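Long-range contact in secretion protein Snm4 (Mycobacterium xenopi, PDB 7B7J), which probably serves, through this cytosolic ubiquitin-like domain of EccD5, as a component of the membrane pore complex of the mycobacterial ESX-5 type VII secretion system: residues A[19-31]-A[89-102]. Sequence-based numbering, arbitrary orientation.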
ATOM      1  N   GLN A  19      -8.157 -11.021  12.831  1.00 55.92           N
ATOM      2  CA  GLN A  19      -8.633  -9.623  12.665  1.00 45.39           C
ATOM      3  C   GLN A  19      -8.246  -9.035  11.304  1.00 38.27           C
ATOM      4  O   GLN A  19      -7.165  -9.343  10.796  1.00 34.84           O
ATOM      5  CB  GLN A  19      -8.165  -8.725  13.801  1.00 56.13           C
ATOM      6  CG  GLN A  19      -9.284  -7.980  14.504  1.00 55.56           C
ATOM      7  CD  GLN A  19      -8.840  -7.493  15.861  1.00 66.60           C
ATOM      8  OE1 GLN A  19      -8.117  -8.175  16.584  1.00 58.88           O
ATOM      9  NE2 GLN A  19      -9.271  -6.294  16.212  1.00 52.60           N
ATOM     10  N   ALA A  20      -9.123  -8.191  10.771  1.00 34.65           N
ATOM     11  CA  ALA A  20      -8.874  -7.582   9.453  1.00 36.59           C
ATOM     12  C   ALA A  20      -9.041  -6.072   9.524  1.00 33.71           C
ATOM     13  O   ALA A  20      -9.612  -5.591  10.496  1.00 33.72           O
ATOM     14  CB  ALA A  20      -9.830  -8.145   8.450  1.00 41.16           C
ATOM     15  N   ALA A  21      -8.488  -5.372   8.547  1.00 28.22           N
ATOM     16  CA  ALA A  21      -8.675  -3.912   8.429  1.00 28.88           C
ATOM     17  C   ALA A  21      -9.132  -3.718   6.990  1.00 30.63           C
ATOM     18  O   ALA A  21      -8.467  -4.142   6.025  1.00 30.64           O
ATOM     19  CB  ALA A  21      -7.360  -3.203   8.761  1.00 31.97           C
ATOM     20  N   VAL A  22     -10.145  -2.885   6.799  1.00 27.83           N
ATOM     21  CA  VAL A  22     -10.610  -2.425   5.483  1.00 25.59           C
ATOM     22  C   VAL A  22      -9.958  -1.031   5.219  1.00 28.56           C
ATOM     23  O   VAL A  22     -10.280  -0.046   5.941  1.00 30.92           O
ATOM     24  CB  VAL A  22     -12.148  -2.317   5.581  1.00 29.46           C
ATOM     25  CG1 VAL A  22     -12.691  -1.735   4.226  1.00 30.90           C
ATOM     26  CG2 VAL A  22     -12.781  -3.644   5.930  1.00 30.88           C
ATOM     27  N   VAL A  23      -9.124  -0.985   4.165  1.00 29.09           N
ATOM     28  CA  VAL A  23      -8.303   0.182   3.912  1.00 27.40           C
ATOM     29  C   VAL A  23      -8.582   0.633   2.512  1.00 29.86           C
ATOM     30  O   VAL A  23      -8.722  -0.206   1.682  1.00 28.55           O
ATOM     31  CB  VAL A  23      -6.884  -0.130   4.245  1.00 30.48           C
ATOM     32  CG1 VAL A  23      -6.581  -0.767   5.577  1.00 30.20           C
ATOM     33  CG2 VAL A  23      -6.188  -1.025   3.358  1.00 37.99           C
ATOM     34  N   ALA A  24      -8.409   1.897   2.308  1.00 24.05           N
ATOM     35  CA  ALA A  24      -8.422   2.493   0.976  1.00 25.30           C
ATOM     36  C   ALA A  24      -6.956   2.736   0.509  1.00 25.76           C
ATOM     37  O   ALA A  24      -6.233   3.351   1.313  1.00 26.28           O
ATOM     38  CB  ALA A  24      -9.155   3.709   1.095  1.00 25.82           C
ATOM     39  N   ILE A  25      -6.561   2.110  -0.581  1.00 22.09           N
ATOM     40  CA  ILE A  25      -5.227   2.280  -1.187  1.00 22.49           C
ATOM     41  C   ILE A  25      -5.265   3.241  -2.382  1.00 25.58           C
ATOM     42  O   ILE A  25      -6.136   3.002  -3.283  1.00 29.44           O
ATOM     43  CB  ILE A  25      -4.564   0.913  -1.530  1.00 26.18           C
ATOM     44  CG1 ILE A  25      -4.645   0.003  -0.323  1.00 26.84           C
ATOM     45  CG2 ILE A  25      -3.188   1.140  -2.024  1.00 27.49           C
ATOM     46  CD1 ILE A  25      -3.769   0.388   0.814  1.00 25.64           C
ATOM     47  N   MET A  26      -4.480   4.321  -2.315  1.00 25.77           N
ATOM     48  CA  MET A  26      -4.452   5.197  -3.493  1.00 28.59           C
ATOM     49  C   MET A  26      -3.248   4.733  -4.318  1.00 26.54           C
ATOM     50  O   MET A  26      -2.081   4.791  -3.784  1.00 26.67           O
ATOM     51  CB  MET A  26      -4.389   6.638  -3.084  1.00 27.01           C
ATOM     52  CG  MET A  26      -5.395   7.054  -2.151  1.00 30.98           C
ATOM     53  SD  MET A  26      -7.041   7.039  -2.980  1.00 34.34           S
ATOM     54  CE  MET A  26      -6.911   8.099  -4.364  1.00 37.02           C
ATOM     55  N   ALA A  27      -3.426   4.579  -5.652  1.00 26.63           N
ATOM     56  CA  ALA A  27      -2.290   4.256  -6.548  1.00 34.22           C
ATOM     57  C   ALA A  27      -2.594   4.917  -7.835  1.00 30.92           C
ATOM     58  O   ALA A  27      -3.719   4.708  -8.359  1.00 30.71           O
ATOM     59  CB  ALA A  27      -2.240   2.745  -6.804  1.00 36.44           C
ATOM     60  N   ALA A  28      -1.716   5.633  -8.484  1.00 33.39           N
ATOM     61  CA  ALA A  28      -2.024   6.231  -9.776  1.00 37.67           C
ATOM     62  C   ALA A  28      -3.366   6.973  -9.791  1.00 38.20           C
ATOM     63  O   ALA A  28      -4.041   6.875 -10.828  1.00 31.46           O
ATOM     64  CB  ALA A  28      -2.019   5.190 -10.915  1.00 40.19           C
ATOM     65  N   ASP A  29      -3.725   7.797  -8.751  1.00 32.27           N
ATOM     66  CA  ASP A  29      -4.970   8.535  -8.684  1.00 32.51           C
ATOM     67  C   ASP A  29      -6.163   7.640  -8.654  1.00 35.88           C
ATOM     68  O   ASP A  29      -7.259   8.205  -8.717  1.00 39.77           O
ATOM     69  CB  ASP A  29      -4.970   9.555  -9.760  1.00 40.17           C
ATOM     70  CG  ASP A  29      -3.834  10.547  -9.619  1.00 50.72           C
ATOM     71  OD1 ASP A  29      -3.669  11.209  -8.545  1.00 53.22           O
ATOM     72  OD2 ASP A  29      -3.166  10.662 -10.645  1.00 45.19           O
ATOM     73  N   VAL A  30      -6.016   6.337  -8.437  1.00 31.18           N
ATOM     74  CA  VAL A  30      -7.173   5.394  -8.350  1.00 31.10           C
ATOM     75  C   VAL A  30      -7.327   4.922  -6.902  1.00 30.66           C
ATOM     76  O   VAL A  30      -6.308   4.629  -6.291  1.00 29.56           O
ATOM     77  CB  VAL A  30      -6.973   4.192  -9.296  1.00 31.21           C
ATOM     78  CG1 VAL A  30      -7.962   3.067  -9.052  1.00 35.30           C
ATOM     79  CG2 VAL A  30      -6.990   4.616 -10.755  1.00 37.34           C
ATOM     80  N   GLN A  31      -8.559   4.875  -6.391  1.00 29.73           N
ATOM     81  CA  GLN A  31      -8.728   4.285  -5.001  1.00 30.79           C
ATOM     82  C   GLN A  31      -9.112   2.858  -5.169  1.00 27.41           C
ATOM     83  O   GLN A  31     -10.127   2.470  -5.882  1.00 29.16           O
ATOM     84  CB  GLN A  31      -9.858   5.065  -4.331  1.00 32.21           C
ATOM     85  CG  GLN A  31     -10.224   4.598  -2.944  1.00 28.79           C
ATOM     86  CD  GLN A  31     -10.886   5.718  -2.194  1.00 30.69           C
ATOM     87  OE1 GLN A  31     -10.601   5.950  -1.040  1.00 30.15           O
ATOM     88  NE2 GLN A  31     -11.990   6.300  -2.752  1.00 32.16           N
ATOM     89  N   LEU A  89      -0.564  -2.908  10.750  1.00 27.85           N
ATOM     90  CA  LEU A  89      -1.544  -1.829  10.653  1.00 24.63           C
ATOM     91  C   LEU A  89      -2.030  -1.431  12.055  1.00 27.48           C
ATOM     92  O   LEU A  89      -2.112  -0.235  12.375  1.00 28.83           O
ATOM     93  CB  LEU A  89      -2.699  -2.278   9.804  1.00 25.74           C
ATOM     94  CG  LEU A  89      -2.362  -2.487   8.340  1.00 25.83           C
ATOM     95  CD1 LEU A  89      -3.463  -3.295   7.567  1.00 28.16           C
ATOM     96  CD2 LEU A  89      -2.013  -1.200   7.595  1.00 28.25           C
ATOM     97  N   THR A  90      -2.499  -2.430  12.807  1.00 29.29           N
ATOM     98  CA  THR A  90      -3.062  -2.116  14.160  1.00 32.27           C
ATOM     99  C   THR A  90      -2.027  -1.349  14.992  1.00 33.84           C
ATOM    100  O   THR A  90      -2.435  -0.351  15.688  1.00 32.41           O
ATOM    101  CB  THR A  90      -3.536  -3.397  14.857  1.00 33.68           C
ATOM    102  OG1 THR A  90      -4.503  -3.901  13.936  1.00 35.30           O
ATOM    103  CG2 THR A  90      -4.021  -3.276  16.281  1.00 37.36           C
ATOM    104  N   GLU A  91      -0.823  -1.847  15.021  1.00 32.31           N
ATOM    105  CA  GLU A  91       0.214  -1.195  15.892  1.00 36.21           C
ATOM    106  C   GLU A  91       0.473   0.205  15.450  1.00 35.00           C
ATOM    107  O   GLU A  91       0.933   1.007  16.331  1.00 34.93           O
ATOM    108  CB  GLU A  91       1.463  -2.005  15.755  1.00 36.37           C
ATOM    109  CG  GLU A  91       1.455  -3.300  16.582  1.00 37.39           C
ATOM    110  CD  GLU A  91       2.649  -4.233  16.332  1.00 44.84           C
ATOM    111  OE1 GLU A  91       3.121  -4.410  15.200  1.00 36.61           O
ATOM    112  OE2 GLU A  91       3.058  -4.950  17.239  1.00 47.48           O
ATOM    113  N   GLN A  92       0.211   0.604  14.204  1.00 30.49           N
ATOM    114  CA  GLN A  92       0.497   1.914  13.638  1.00 32.63           C
ATOM    115  C   GLN A  92      -0.790   2.714  13.643  1.00 30.31           C
ATOM    116  O   GLN A  92      -0.843   3.714  12.903  1.00 32.80           O
ATOM    117  CB  GLN A  92       1.197   1.791  12.270  1.00 30.80           C
ATOM    118  CG  GLN A  92       2.493   1.084  12.495  1.00 33.64           C
ATOM    119  CD  GLN A  92       3.236   1.031  11.212  1.00 34.86           C
ATOM    120  OE1 GLN A  92       3.992   2.005  10.930  1.00 34.52           O
ATOM    121  NE2 GLN A  92       3.223  -0.089  10.533  1.00 30.94           N
ATOM    122  N   GLU A  93      -1.859   2.229  14.186  1.00 31.17           N
ATOM    123  CA  GLU A  93      -3.177   2.925  14.312  1.00 31.57           C
ATOM    124  C   GLU A  93      -3.742   3.196  12.960  1.00 32.73           C
ATOM    125  O   GLU A  93      -4.394   4.216  12.688  1.00 33.47           O
ATOM    126  CB  GLU A  93      -2.999   4.234  15.027  1.00 34.88           C
ATOM    127  CG  GLU A  93      -2.578   4.122  16.440  1.00 41.39           C
ATOM    128  CD  GLU A  93      -2.506   5.498  17.116  1.00 54.41           C
ATOM    129  OE1 GLU A  93      -3.293   5.748  18.002  1.00 54.56           O
ATOM    130  OE2 GLU A  93      -1.718   6.398  16.679  1.00 58.57           O
ATOM    131  N   VAL A  94      -3.699   2.213  12.064  1.00 28.03           N
ATOM    132  CA  VAL A  94      -4.403   2.275  10.793  1.00 26.53           C
ATOM    133  C   VAL A  94      -5.618   1.350  10.976  1.00 27.67           C
ATOM    134  O   VAL A  94      -5.508   0.141  11.232  1.00 28.61           O
ATOM    135  CB  VAL A  94      -3.565   1.739   9.605  1.00 27.38           C
ATOM    136  CG1 VAL A  94      -4.347   1.850   8.278  1.00 30.92           C
ATOM    137  CG2 VAL A  94      -2.239   2.487   9.576  1.00 27.95           C
ATOM    138  N   TYR A  95      -6.754   1.945  10.904  1.00 25.73           N
ATOM    139  CA  TYR A  95      -8.077   1.228  11.156  1.00 28.27           C
ATOM    140  C   TYR A  95      -9.006   1.250   9.951  1.00 28.91           C
ATOM    141  O   TYR A  95      -8.731   1.894   8.918  1.00 24.62           O
ATOM    142  CB  TYR A  95      -8.693   1.985  12.245  1.00 31.05           C
ATOM    143  CG  TYR A  95      -7.885   1.963  13.522  1.00 33.18           C
ATOM    144  CD1 TYR A  95      -7.271   0.817  13.996  1.00 39.87           C
ATOM    145  CD2 TYR A  95      -7.636   3.159  14.125  1.00 39.56           C
ATOM    146  CE1 TYR A  95      -6.491   0.828  15.163  1.00 47.03           C
ATOM    147  CE2 TYR A  95      -6.918   3.176  15.317  1.00 43.58           C
ATOM    148  CZ  TYR A  95      -6.369   2.032  15.827  1.00 40.47           C
ATOM    149  OH  TYR A  95      -5.703   2.126  17.038  1.00 50.83           O
ATOM    150  N   ASP A  96     -10.152   0.535  10.134  1.00 25.91           N
ATOM    151  CA  ASP A  96     -11.154   0.492   9.032  1.00 25.71           C
ATOM    152  C   ASP A  96     -11.351   1.879   8.466  1.00 27.65           C
ATOM    153  O   ASP A  96     -11.805   2.807   9.287  1.00 25.57           O
ATOM    154  CB  ASP A  96     -12.401  -0.180   9.522  1.00 26.47           C
ATOM    155  CG  ASP A  96     -12.243  -1.652   9.861  1.00 28.68           C
ATOM    156  OD1 ASP A  96     -11.504  -2.328   9.187  1.00 32.00           O
ATOM    157  OD2 ASP A  96     -13.075  -2.130  10.697  1.00 30.68           O
ATOM    158  N   GLY A  97     -11.390   1.996   7.211  1.00 26.05           N
ATOM    159  CA  GLY A  97     -11.730   3.248   6.520  1.00 25.71           C
ATOM    160  C   GLY A  97     -10.504   4.167   6.279  1.00 25.06           C
ATOM    161  O   GLY A  97     -10.657   5.171   5.534  1.00 26.09           O
ATOM    162  N   ASP A  98      -9.396   3.948   6.945  1.00 23.65           N
ATOM    163  CA  ASP A  98      -8.121   4.685   6.733  1.00 23.33           C
ATOM    164  C   ASP A  98      -7.735   4.564   5.288  1.00 22.79           C
ATOM    165  O   ASP A  98      -7.874   3.531   4.617  1.00 26.46           O
ATOM    166  CB  ASP A  98      -7.115   4.435   7.814  1.00 25.49           C
ATOM    167  CG  ASP A  98      -7.414   5.050   9.203  1.00 27.29           C
ATOM    168  OD1 ASP A  98      -8.360   5.805   9.338  1.00 30.89           O
ATOM    169  OD2 ASP A  98      -6.756   4.693  10.104  1.00 31.67           O
ATOM    170  N   ARG A  99      -6.948   5.606   4.796  1.00 26.86           N
ATOM    171  CA  ARG A  99      -6.507   5.665   3.447  1.00 24.58           C
ATOM    172  C   ARG A  99      -4.933   5.813   3.482  1.00 23.59           C
ATOM    173  O   ARG A  99      -4.389   6.626   4.293  1.00 27.82           O
ATOM    174  CB  ARG A  99      -7.059   6.898   2.714  1.00 23.09           C
ATOM    175  CG  ARG A  99      -6.744   7.005   1.283  1.00 26.17           C
ATOM    176  CD  ARG A  99      -7.540   8.112   0.674  1.00 25.37           C
ATOM    177  NE  ARG A  99      -9.014   7.719   0.528  1.00 25.80           N
ATOM    178  CZ  ARG A  99      -9.979   8.023   1.340  1.00 30.68           C
ATOM    179  NH1 ARG A  99      -9.807   9.041   2.145  1.00 25.84           N
ATOM    180  NH2 ARG A  99     -11.141   7.406   1.181  1.00 28.07           N
ATOM    181  N   LEU A 100      -4.301   5.043   2.605  1.00 22.68           N
ATOM    182  CA  LEU A 100      -2.811   4.955   2.450  1.00 24.29           C
ATOM    183  C   LEU A 100      -2.434   5.140   0.988  1.00 24.60           C
ATOM    184  O   LEU A 100      -3.194   4.738   0.130  1.00 27.61           O
ATOM    185  CB  LEU A 100      -2.344   3.588   2.933  1.00 25.43           C
ATOM    186  CG  LEU A 100      -2.603   3.175   4.361  1.00 28.27           C
ATOM    187  CD1 LEU A 100      -2.083   1.749   4.554  1.00 30.88           C
ATOM    188  CD2 LEU A 100      -2.001   4.238   5.291  1.00 28.90           C
ATOM    189  N   TRP A 101      -1.309   5.763   0.701  1.00 25.19           N
ATOM    190  CA  TRP A 101      -0.789   5.971  -0.626  1.00 29.34           C
ATOM    191  C   TRP A 101       0.394   5.017  -0.851  1.00 28.90           C
ATOM    192  O   TRP A 101       1.264   4.945  -0.112  1.00 26.59           O
ATOM    193  CB  TRP A 101      -0.399   7.419  -0.810  1.00 28.68           C
ATOM    194  CG  TRP A 101      -1.570   8.362  -1.075  1.00 28.55           C
ATOM    195  CD1 TRP A 101      -1.778   9.031  -2.247  1.00 30.71           C
ATOM    196  CD2 TRP A 101      -2.538   8.914  -0.123  1.00 27.55           C
ATOM    197  NE1 TRP A 101      -2.875   9.840  -2.189  1.00 31.34           N
ATOM    198  CE2 TRP A 101      -3.386   9.810  -0.889  1.00 29.57           C
ATOM    199  CE3 TRP A 101      -2.734   8.715   1.278  1.00 27.61           C
ATOM    200  CZ2 TRP A 101      -4.439  10.543  -0.260  1.00 27.58           C
ATOM    201  CZ3 TRP A 101      -3.810   9.374   1.859  1.00 27.47           C
ATOM    202  CH2 TRP A 101      -4.579  10.241   1.101  1.00 26.50           C
ATOM    203  N   LEU A 102       0.277   4.259  -1.908  1.00 25.28           N
ATOM    204  CA  LEU A 102       1.373   3.334  -2.250  1.00 28.29           C
ATOM    205  C   LEU A 102       2.341   4.095  -3.100  1.00 33.48           C
ATOM    206  O   LEU A 102       1.957   4.599  -4.222  1.00 31.23           O
ATOM    207  CB  LEU A 102       0.735   2.135  -2.949  1.00 32.60           C
ATOM    208  CG  LEU A 102       1.720   1.042  -3.385  1.00 36.78           C
ATOM    209  CD1 LEU A 102       2.515   0.431  -2.229  1.00 38.34           C
ATOM    210  CD2 LEU A 102       0.860  -0.022  -4.117  1.00 38.18           C
TER
HETATM  211  O   HOH W   1     -12.194  -5.036   9.535  1.00 35.70           O
HETATM  212  O   HOH W   2      -0.221   6.882  -4.689  1.00 37.47           O
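Arg99 passes over Ala24 and past Met26 to take the amide oxygen of Gln31, so that one side chain spans strand 20-27 and meets the strand beyond it. Both NE and NH2 of Arg99 donate to that one atom, Gln31 OE1, at 2.8 and 2.7 Å. The oxygen lies in the guanidinium plane, whereas the amide is turned 59° from it; NH2 comes in the carbonyl plane and NE from above it. A bend at chi3 (-73°), after an extended start with CG anti to the backbone N, turns the arginine toward the glutamine, and its CD passes 3.8 Å from Met26 SD. On the same sheet face, Met26 CB sits over the five-membered ring of Trp101, 3.7 Å from the centroid and 14° off the normal, a CH-pi contact; SD, more distant, adds a Met-aromatic one.

Beneath these side chains the backbones pair in parallel. Ala24 N donates to Asp98 O, Leu100 N to Ala24 O, Met26 N to Leu100 O and Leu102 N to Met26 O. Upstream, where the type II turn Tyr95-Asp98 replaces regular strand, Asp96 OD1 substitutes for a backbone acceptor: Val22 N meets it at 2.8 Å, nearly straight, and Gly97 N closes on Val22 O.

The other face is apolar, with Ile25 CD1 4.1 Å from Leu100 CB. This parallel pair is the centre of the ubiquitin-like beta-grasp sheet: strand 30-37 flanks 20-27, strand 70-76 flanks 99-107, and helix 42-60 covers the apolar face, where Leu89 touches Ile42 and Ala27 touches Val53.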